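Local coordinates for type IV pilus assembly protein PilF (PDB 5OIU) that probably hydrolyses ATP as a hexameric AAA+ motor to power the assembly of type IV pili, at residues C[223-234]-C[258-268]; C[61-70]-C[96-107]. All blocks are in the same frame, centred on the assembly; numbering follows the deposited sequence.

In the fold
Both contacts pack a helix of PilF, but on different parts of the chain. Contact 2 is buried: helix 57-67 lies on strands 90-101 and 104-111 of the antiparallel sheet. Contact 1 is partly buried and joins two helices, 223-235 and 262-268, beside strand 143-148 of the mixed P-loop sheet. They share no element, and their nearest atoms are about 18 Å apart. Contact 1 buries more surface, through alanines, a valine and a leucine, with one serine-to-carbonyl hydrogen bond at an exposed end. Contact 2 sets larger aliphatic groups beside a lysine-glutamate salt bridge. Each also lies near a neighbouring subunit of the hexamer.

Contact 1. Residues C[223-234]-C[258-268]; sequences SETAKIATEAAL and MGVEPFNISAA
Thr-230 and Val-260 meet through their branches: chi1 -53° puts Thr-230 OG1 beside its own backbone N and sends CG2 to the far side, and chi1 -169° points Val-260 CG1 at both of them. This is helix-helix packing in the P-loop ATPase core. Helices 223-234 and 262-268 cross at 48°. The loop from Met-258 to Glu-261, which leads into helix 262-268, runs along the first half of helix 223-234. The two branches of Val-260 divide the helix surface. CG1 takes Thr-230, and CG2 lies 3.7 Å from Ala-226 CB. Thr-230 OG1 turns back to Ala-226 O at 2.8 Å, and the backbone N of Thr-230 reaches that oxygen from the opposite face of its plane. This bond fixes the rotation of Thr-230 and satisfies a buried hydroxyl. A glycine here would probably leave Val-260 CG1 without the hydroxyl and methyl it packs on, and Ala-226 O with one donor fewer. Further along, Ala-233 CB meets Ala-268 CB at 3.8 Å. Leu-234 lies against helix 262-268: CD2 on Ala-267 CB at 3.4 Å, CD1 beside Asn-264. Ile-144 of strand 143-148 also touches Ala-233 and Ala-268. Lys-227 bends along the loop, its CE 3.4 Å from Gly-259 O. Gly-259 closes the preceding helix with a Schellman motif. At the exposed end, Ser-223 OG donates to Met-258 O at 2.6 Å.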
loop_
_atom_site.group_PDB
_atom_site.type_symbol
_atom_site.label_atom_id
_atom_site.label_comp_id
_atom_site.label_asym_id
_atom_site.label_seq_id
_atom_site.Cartn_x
_atom_site.Cartn_y
_atom_site.Cartn_z
ATOM N N SER C 223 2.210 0.479 20.035
ATOM C CA SER C 223 0.978 0.902 19.445
ATOM C C SER C 223 -0.068 1.394 20.440
ATOM O O SER C 223 -0.543 2.457 20.294
ATOM C CB SER C 223 0.455 -0.165 18.496
ATOM O OG SER C 223 1.333 -0.323 17.409
ATOM N N GLU C 224 -0.403 0.610 21.450
ATOM C CA GLU C 224 -1.362 1.017 22.480
ATOM C C GLU C 224 -1.043 2.399 23.044
ATOM O O GLU C 224 -1.948 3.229 23.233
ATOM C CB GLU C 224 -1.388 -0.028 23.600
ATOM C CG GLU C 224 -2.775 -0.383 24.119
ATOM C CD GLU C 224 -3.773 -0.697 22.983
ATOM O OE1 GLU C 224 -3.345 -1.235 21.921
ATOM O OE2 GLU C 224 -4.991 -0.407 23.151
ATOM N N THR C 225 0.247 2.669 23.291
ATOM C CA THR C 225 0.659 3.962 23.832
ATOM C C THR C 225 0.430 5.082 22.829
ATOM O O THR C 225 -0.065 6.155 23.195
ATOM C CB THR C 225 2.132 3.925 24.256
ATOM O OG1 THR C 225 2.301 2.995 25.344
ATOM C CG2 THR C 225 2.611 5.310 24.668
ATOM N N ALA C 226 0.783 4.857 21.560
ATOM C CA ALA C 226 0.534 5.876 20.548
ATOM C C ALA C 226 -0.956 6.179 20.435
ATOM O O ALA C 226 -1.355 7.335 20.251
ATOM C CB ALA C 226 1.097 5.440 19.194
ATOM N N LYS C 227 -1.799 5.157 20.547
ATOM C CA LYS C 227 -3.222 5.407 20.377
ATOM C C LYS C 227 -3.792 6.133 21.591
ATOM O O LYS C 227 -4.536 7.108 21.436
ATOM C CB LYS C 227 -3.964 4.097 20.085
ATOM C CG LYS C 227 -4.419 3.938 18.609
ATOM C CD LYS C 227 -5.668 4.829 18.268
ATOM C CE LYS C 227 -5.966 4.953 16.742
ATOM N NZ LYS C 227 -6.449 6.309 16.347
ATOM N N ILE C 228 -3.412 5.723 22.805
ATOM C CA ILE C 228 -3.892 6.431 23.999
ATOM C C ILE C 228 -3.361 7.862 24.035
ATOM O O ILE C 228 -4.084 8.800 24.384
ATOM C CB ILE C 228 -3.524 5.663 25.280
ATOM C CG1 ILE C 228 -4.226 4.309 25.308
ATOM C CG2 ILE C 228 -3.887 6.467 26.500
ATOM C CD1 ILE C 228 -3.659 3.377 26.309
ATOM N N ALA C 229 -2.100 8.063 23.657
ATOM C CA ALA C 229 -1.569 9.421 23.660
ATOM C C ALA C 229 -2.300 10.298 22.652
ATOM O O ALA C 229 -2.607 11.456 22.950
ATOM C CB ALA C 229 -0.065 9.402 23.386
ATOM N N THR C 230 -2.609 9.766 21.461
ATOM C CA THR C 230 -3.371 10.554 20.493
ATOM C C THR C 230 -4.785 10.816 20.996
ATOM O O THR C 230 -5.314 11.920 20.834
ATOM C CB THR C 230 -3.421 9.851 19.134
ATOM O OG1 THR C 230 -2.101 9.516 18.712
ATOM C CG2 THR C 230 -4.043 10.757 18.084
ATOM N N GLU C 231 -5.403 9.810 21.614
ATOM C CA GLU C 231 -6.756 9.966 22.140
ATOM C C GLU C 231 -6.801 11.048 23.213
ATOM O O GLU C 231 -7.710 11.888 23.218
ATOM C CB GLU C 231 -7.251 8.620 22.689
ATOM C CG GLU C 231 -8.446 8.667 23.649
ATOM C CD GLU C 231 -8.800 7.284 24.224
ATOM O OE1 GLU C 231 -8.104 6.299 23.881
ATOM O OE2 GLU C 231 -9.776 7.184 25.013
ATOM N N ALA C 232 -5.811 11.062 24.113
ATOM C CA ALA C 232 -5.806 12.070 25.170
ATOM C C ALA C 232 -5.594 13.469 24.605
ATOM O O ALA C 232 -6.144 14.436 25.135
ATOM C CB ALA C 232 -4.741 11.743 26.214
ATOM N N ALA C 233 -4.826 13.608 23.525
ATOM C CA ALA C 233 -4.788 14.902 22.858
ATOM C C ALA C 233 -6.147 15.256 22.252
ATOM O O ALA C 233 -6.566 16.418 22.299
ATOM C CB ALA C 233 -3.705 14.920 21.792
ATOM N N LEU C 234 -6.855 14.262 21.697
ATOM C CA LEU C 234 -8.138 14.522 21.043
ATOM C C LEU C 234 -9.187 15.024 22.030
ATOM O O LEU C 234 -9.896 15.999 21.757
ATOM C CB LEU C 234 -8.638 13.259 20.354
ATOM C CG LEU C 234 -7.928 12.997 19.033
ATOM C CD1 LEU C 234 -8.375 11.680 18.438
ATOM C CD2 LEU C 234 -8.186 14.157 18.092
ATOM N N MET C 258 2.167 2.792 13.585
ATOM C CA MET C 258 1.873 2.202 14.847
ATOM C C MET C 258 0.393 1.943 15.049
ATOM O O MET C 258 0.004 1.371 16.031
ATOM C CB MET C 258 2.482 2.999 15.972
ATOM C CG MET C 258 3.981 3.066 15.906
ATOM S SD MET C 258 4.714 4.299 16.962
ATOM C CE MET C 258 5.310 3.286 18.264
ATOM N N GLY C 259 -0.421 2.351 14.096
ATOM C CA GLY C 259 -1.841 2.103 14.134
ATOM C C GLY C 259 -2.686 3.283 14.525
ATOM O O GLY C 259 -3.864 3.101 14.846
ATOM N N VAL C 260 -2.129 4.483 14.526
ATOM C CA VAL C 260 -2.924 5.665 14.794
ATOM C C VAL C 260 -3.655 6.026 13.514
ATOM O O VAL C 260 -3.022 6.226 12.474
ATOM C CB VAL C 260 -2.045 6.824 15.271
ATOM C CG1 VAL C 260 -2.925 7.951 15.790
ATOM C CG2 VAL C 260 -1.086 6.341 16.345
ATOM N N GLU C 261 -4.978 6.106 13.586
ATOM C CA GLU C 261 -5.768 6.480 12.417
ATOM C C GLU C 261 -5.289 7.817 11.865
ATOM O O GLU C 261 -5.134 8.778 12.629
ATOM C CB GLU C 261 -7.256 6.581 12.759
ATOM C CG GLU C 261 -7.939 5.254 12.927
ATOM C CD GLU C 261 -8.016 4.503 11.630
ATOM O OE1 GLU C 261 -7.892 5.152 10.568
ATOM O OE2 GLU C 261 -8.210 3.271 11.674
ATOM N N PRO C 262 -5.049 7.924 10.565
ATOM C CA PRO C 262 -4.669 9.229 10.001
ATOM C C PRO C 262 -5.630 10.353 10.370
ATOM O O PRO C 262 -5.191 11.495 10.566
ATOM C CB PRO C 262 -4.653 8.963 8.491
ATOM C CG PRO C 262 -4.392 7.482 8.386
ATOM C CD PRO C 262 -5.080 6.853 9.551
ATOM N N PHE C 263 -6.930 10.079 10.488
ATOM C CA PHE C 263 -7.817 11.175 10.854
ATOM C C PHE C 263 -7.597 11.586 12.305
ATOM O O PHE C 263 -7.637 12.780 12.619
ATOM C CB PHE C 263 -9.294 10.833 10.548
ATOM C CG PHE C 263 -9.893 9.707 11.376
ATOM C CD1 PHE C 263 -10.338 9.928 12.674
ATOM C CD2 PHE C 263 -10.105 8.466 10.816
ATOM C CE1 PHE C 263 -10.931 8.905 13.422
ATOM C CE2 PHE C 263 -10.691 7.442 11.551
ATOM C CZ PHE C 263 -11.110 7.666 12.863
ATOM N N ASN C 264 -7.297 10.629 13.185
ATOM C CA ASN C 264 -6.928 10.991 14.549
ATOM C C ASN C 264 -5.561 11.684 14.603
ATOM O O ASN C 264 -5.361 12.579 15.429
ATOM C CB ASN C 264 -6.981 9.749 15.448
ATOM C CG ASN C 264 -8.427 9.382 15.864
ATOM O OD1 ASN C 264 -9.355 10.188 15.713
ATOM N ND2 ASN C 264 -8.610 8.177 16.393
ATOM N N ILE C 265 -4.625 11.327 13.716
ATOM C CA ILE C 265 -3.358 12.055 13.658
ATOM C C ILE C 265 -3.593 13.491 13.212
ATOM O O ILE C 265 -3.048 14.440 13.789
ATOM C CB ILE C 265 -2.367 11.332 12.725
ATOM C CG1 ILE C 265 -2.127 9.900 13.198
ATOM C CG2 ILE C 265 -1.071 12.079 12.619
ATOM C CD1 ILE C 265 -1.148 9.110 12.333
ATOM N N SER C 266 -4.425 13.673 12.189
ATOM C CA SER C 266 -4.667 15.011 11.658
ATOM C C SER C 266 -5.322 15.913 12.700
ATOM O O SER C 266 -5.001 17.103 12.797
ATOM C CB SER C 266 -5.535 14.924 10.399
ATOM O OG SER C 266 -5.579 16.185 9.750
ATOM N N ALA C 267 -6.227 15.355 13.498
ATOM C CA ALA C 267 -6.991 16.148 14.448
ATOM C C ALA C 267 -6.198 16.560 15.690
ATOM O O ALA C 267 -6.578 17.531 16.346
ATOM C CB ALA C 267 -8.242 15.369 14.867
ATOM N N ALA C 268 -5.114 15.858 16.028
ATOM C CA ALA C 268 -4.470 15.978 17.338
ATOM C C ALA C 268 -3.064 16.550 17.286
ATOM O O ALA C 268 -2.661 17.281 18.203
ATOM C CB ALA C 268 -4.415 14.609 18.032
#

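Contact 2. Residues C[61-70]-C[96-107]; sequences ISVVKIMGGL and LSTLPTVYGEKA
Val-64 and Leu-96 form the apolar centre of this contact, where helix 57-67 packs on a beta hairpin of the antiparallel sheet. Leu-96 has CG anti to its backbone N (chi1 169°), and its two methyls straddle Val-64 CG1, with CD1 at 3.4 Å. Its CD2 also lies against Leu-70 CD1 at 3.6 Å. Leu-70 CD1 reaches on to Thr-98 CG2, methyl tip to methyl tip. At the other end, Ile-61 CD1 rests on Ala-107 CB at 3.7 Å and on the carbonyl of Glu-105. Val-12 of helix 6-22 also touches Val-64.

Gly-68 lets Leu-96 CD2 come to 4.2 Å from its CA. Gly-69 then ends the helix in a Schellman motif.

The polar part is one salt bridge. Lys-65 runs extended beyond CG and crosses Glu-105 at about a right angle. Its NZ donates to the syn lone pair of Glu-105 OE2 at 3.1 Å, with a weak second bond to OE1 at 3.4 Å. The same NZ also bonds to Asn-71 O. Ile-61 CG2 lies 3.6 Å from Glu-105 OE1, beside the ion pair.

The turn of the hairpin meets a neighbouring subunit, where Tyr-103 OH bonds to Glu-183.

The helix is thus held to the hairpin by aliphatic packing around one buried ion pair; the carboxylate and Asn-71 O together probably stabilise the lysine's charge.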
loop_
_atom_site.group_PDB
_atom_site.type_symbol
_atom_site.label_atom_id
_atom_site.label_comp_id
_atom_site.label_asym_id
_atom_site.label_seq_id
_atom_site.Cartn_x
_atom_site.Cartn_y
_atom_site.Cartn_z
ATOM N N ILE C 61 31.105 -8.580 30.314
ATOM C CA ILE C 61 30.102 -8.121 29.355
ATOM C C ILE C 61 28.695 -8.314 29.902
ATOM O O ILE C 61 27.776 -7.569 29.555
ATOM C CB ILE C 61 30.315 -8.844 28.005
ATOM C CG1 ILE C 61 31.535 -8.267 27.305
ATOM C CG2 ILE C 61 29.103 -8.730 27.070
ATOM C CD1 ILE C 61 31.268 -6.940 26.656
ATOM N N SER C 62 28.497 -9.302 30.769
ATOM C CA SER C 62 27.168 -9.506 31.331
ATOM C C SER C 62 26.817 -8.397 32.313
ATOM O O SER C 62 25.715 -7.842 32.269
ATOM C CB SER C 62 27.085 -10.875 31.999
ATOM O OG SER C 62 25.752 -11.360 31.972
ATOM N N VAL C 63 27.752 -8.055 33.206
ATOM C CA VAL C 63 27.513 -6.972 34.161
ATOM C C VAL C 63 27.213 -5.680 33.422
ATOM O O VAL C 63 26.277 -4.941 33.756
ATOM C CB VAL C 63 28.722 -6.798 35.096
ATOM C CG1 VAL C 63 28.490 -5.641 36.023
ATOM C CG2 VAL C 63 28.965 -8.070 35.878
ATOM N N VAL C 64 28.007 -5.402 32.397
ATOM C CA VAL C 64 27.863 -4.174 31.636
ATOM C C VAL C 64 26.549 -4.171 30.855
ATOM O O VAL C 64 25.865 -3.141 30.758
ATOM C CB VAL C 64 29.100 -4.026 30.738
ATOM C CG1 VAL C 64 28.888 -2.991 29.716
ATOM C CG2 VAL C 64 30.292 -3.689 31.595
ATOM N N LYS C 65 26.156 -5.333 30.315
ATOM C CA LYS C 65 24.902 -5.427 29.570
ATOM C C LYS C 65 23.710 -5.221 30.486
ATOM O O LYS C 65 22.782 -4.476 30.146
ATOM C CB LYS C 65 24.788 -6.776 28.859
ATOM C CG LYS C 65 25.239 -6.755 27.426
ATOM C CD LYS C 65 24.946 -8.062 26.757
ATOM C CE LYS C 65 25.723 -8.202 25.471
ATOM N NZ LYS C 65 25.161 -9.314 24.661
ATOM N N ILE C 66 23.708 -5.881 31.650
ATOM C CA ILE C 66 22.595 -5.718 32.580
ATOM C C ILE C 66 22.499 -4.272 33.039
ATOM O O ILE C 66 21.400 -3.728 33.189
ATOM C CB ILE C 66 22.734 -6.681 33.772
ATOM C CG1 ILE C 66 22.283 -8.074 33.373
ATOM C CG2 ILE C 66 21.867 -6.222 34.929
ATOM C CD1 ILE C 66 22.879 -9.132 34.236
ATOM N N MET C 67 23.650 -3.625 33.259
ATOM C CA MET C 67 23.650 -2.218 33.651
ATOM C C MET C 67 22.977 -1.342 32.606
ATOM O O MET C 67 22.341 -0.338 32.950
ATOM C CB MET C 67 25.079 -1.730 33.883
ATOM C CG MET C 67 25.616 -1.967 35.286
ATOM S SD MET C 67 27.403 -1.735 35.386
ATOM C CE MET C 67 27.483 0.039 35.358
ATOM N N GLY C 68 23.109 -1.691 31.330
ATOM C CA GLY C 68 22.502 -0.894 30.294
ATOM C C GLY C 68 21.179 -1.413 29.800
ATOM O O GLY C 68 20.639 -0.853 28.838
ATOM N N GLY C 69 20.646 -2.466 30.419
ATOM C CA GLY C 69 19.412 -3.093 29.950
ATOM C C GLY C 69 19.508 -3.703 28.567
ATOM O O GLY C 69 18.587 -3.551 27.754
ATOM N N LEU C 70 20.616 -4.364 28.267
ATOM C CA LEU C 70 20.793 -5.043 26.996
ATOM C C LEU C 70 20.504 -6.529 27.170
ATOM O O LEU C 70 20.441 -7.045 28.289
ATOM C CB LEU C 70 22.211 -4.827 26.474
ATOM C CG LEU C 70 22.651 -3.365 26.489
ATOM C CD1 LEU C 70 24.040 -3.200 25.914
ATOM C CD2 LEU C 70 21.651 -2.544 25.707
ATOM N N LEU C 96 26.506 3.274 26.594
ATOM C CA LEU C 96 27.068 1.941 26.445
ATOM C C LEU C 96 26.837 1.412 25.031
ATOM O O LEU C 96 25.772 1.624 24.444
ATOM C CB LEU C 96 26.460 0.984 27.473
ATOM C CG LEU C 96 26.794 -0.497 27.236
ATOM C CD1 LEU C 96 28.288 -0.746 27.233
ATOM C CD2 LEU C 96 26.119 -1.383 28.254
ATOM N N SER C 97 27.847 0.733 24.480
ATOM C CA SER C 97 27.760 0.139 23.152
ATOM C C SER C 97 28.499 -1.186 23.152
ATOM O O SER C 97 29.659 -1.236 23.563
ATOM C CB SER C 97 28.353 1.072 22.096
ATOM O OG SER C 97 28.885 0.344 21.004
ATOM N N THR C 98 27.832 -2.261 22.719
ATOM C CA THR C 98 28.474 -3.562 22.594
ATOM C C THR C 98 28.499 -3.975 21.134
ATOM O O THR C 98 27.497 -3.850 20.424
ATOM C CB THR C 98 27.784 -4.659 23.421
ATOM O OG1 THR C 98 26.479 -4.925 22.896
ATOM C CG2 THR C 98 27.695 -4.264 24.887
ATOM N N LEU C 99 29.648 -4.484 20.696
ATOM C CA LEU C 99 29.862 -4.784 19.315
ATOM C C LEU C 99 30.535 -6.145 19.210
ATOM O O LEU C 99 31.578 -6.369 19.852
ATOM C CB LEU C 99 30.724 -3.703 18.672
ATOM C CG LEU C 99 31.167 -3.915 17.226
ATOM C CD1 LEU C 99 30.138 -3.331 16.271
ATOM C CD2 LEU C 99 32.535 -3.278 17.002
ATOM N N PRO C 100 29.975 -7.064 18.424
ATOM C CA PRO C 100 30.668 -8.332 18.158
ATOM C C PRO C 100 31.985 -8.088 17.436
ATOM O O PRO C 100 32.066 -7.259 16.527
ATOM C CB PRO C 100 29.690 -9.099 17.253
ATOM C CG PRO C 100 28.454 -8.262 17.143
ATOM C CD PRO C 100 28.772 -6.880 17.593
ATOM N N THR C 101 33.017 -8.825 17.843
ATOM C CA THR C 101 34.297 -8.851 17.156
ATOM C C THR C 101 34.731 -10.293 16.982
ATOM O O THR C 101 34.041 -11.238 17.380
ATOM C CB THR C 101 35.399 -8.083 17.901
ATOM O OG1 THR C 101 35.814 -8.841 19.047
ATOM C CG2 THR C 101 34.910 -6.716 18.331
ATOM N N VAL C 102 35.905 -10.453 16.375
ATOM C CA VAL C 102 36.460 -11.774 16.136
ATOM C C VAL C 102 36.749 -12.514 17.432
ATOM O O VAL C 102 36.716 -13.744 17.455
ATOM C CB VAL C 102 37.718 -11.618 15.257
ATOM C CG1 VAL C 102 38.711 -12.750 15.490
ATOM C CG2 VAL C 102 37.292 -11.507 13.776
ATOM N N TYR C 103 36.986 -11.795 18.528
ATOM C CA TYR C 103 37.398 -12.406 19.782
ATOM C C TYR C 103 36.317 -12.373 20.855
ATOM O O TYR C 103 36.585 -12.760 22.000
ATOM C CB TYR C 103 38.664 -11.720 20.287
ATOM C CG TYR C 103 39.860 -11.934 19.387
ATOM C CD1 TYR C 103 40.227 -13.214 18.972
ATOM C CD2 TYR C 103 40.623 -10.861 18.947
ATOM C CE1 TYR C 103 41.323 -13.419 18.155
ATOM C CE2 TYR C 103 41.721 -11.052 18.126
ATOM C CZ TYR C 103 42.071 -12.333 17.738
ATOM O OH TYR C 103 43.165 -12.516 16.926
ATOM N N GLY C 104 35.101 -11.944 20.516
ATOM C CA GLY C 104 34.020 -11.790 21.461
ATOM C C GLY C 104 33.438 -10.403 21.348
ATOM O O GLY C 104 33.628 -9.711 20.344
ATOM N N GLU C 105 32.733 -9.971 22.384
ATOM C CA GLU C 105 32.060 -8.679 22.357
ATOM C C GLU C 105 32.935 -7.594 22.970
ATOM O O GLU C 105 33.470 -7.756 24.072
ATOM C CB GLU C 105 30.725 -8.745 23.087
ATOM C CG GLU C 105 29.754 -9.687 22.421
ATOM C CD GLU C 105 28.418 -9.687 23.110
ATOM O OE1 GLU C 105 28.256 -10.472 24.073
ATOM O OE2 GLU C 105 27.548 -8.880 22.703
ATOM N N LYS C 106 33.072 -6.491 22.249
ATOM C CA LYS C 106 33.767 -5.320 22.741
ATOM C C LYS C 106 32.732 -4.357 23.284
ATOM O O LYS C 106 31.671 -4.169 22.687
ATOM C CB LYS C 106 34.592 -4.647 21.644
ATOM C CG LYS C 106 35.104 -3.289 22.070
ATOM C CD LYS C 106 36.037 -2.632 21.075
ATOM C CE LYS C 106 36.522 -1.306 21.660
ATOM N NZ LYS C 106 37.502 -0.592 20.835
ATOM N N ALA C 107 33.016 -3.771 24.432
ATOM C CA ALA C 107 32.097 -2.820 25.028
ATOM C C ALA C 107 32.787 -1.469 25.102
ATOM O O ALA C 107 33.945 -1.385 25.524
ATOM C CB ALA C 107 31.648 -3.292 26.407
#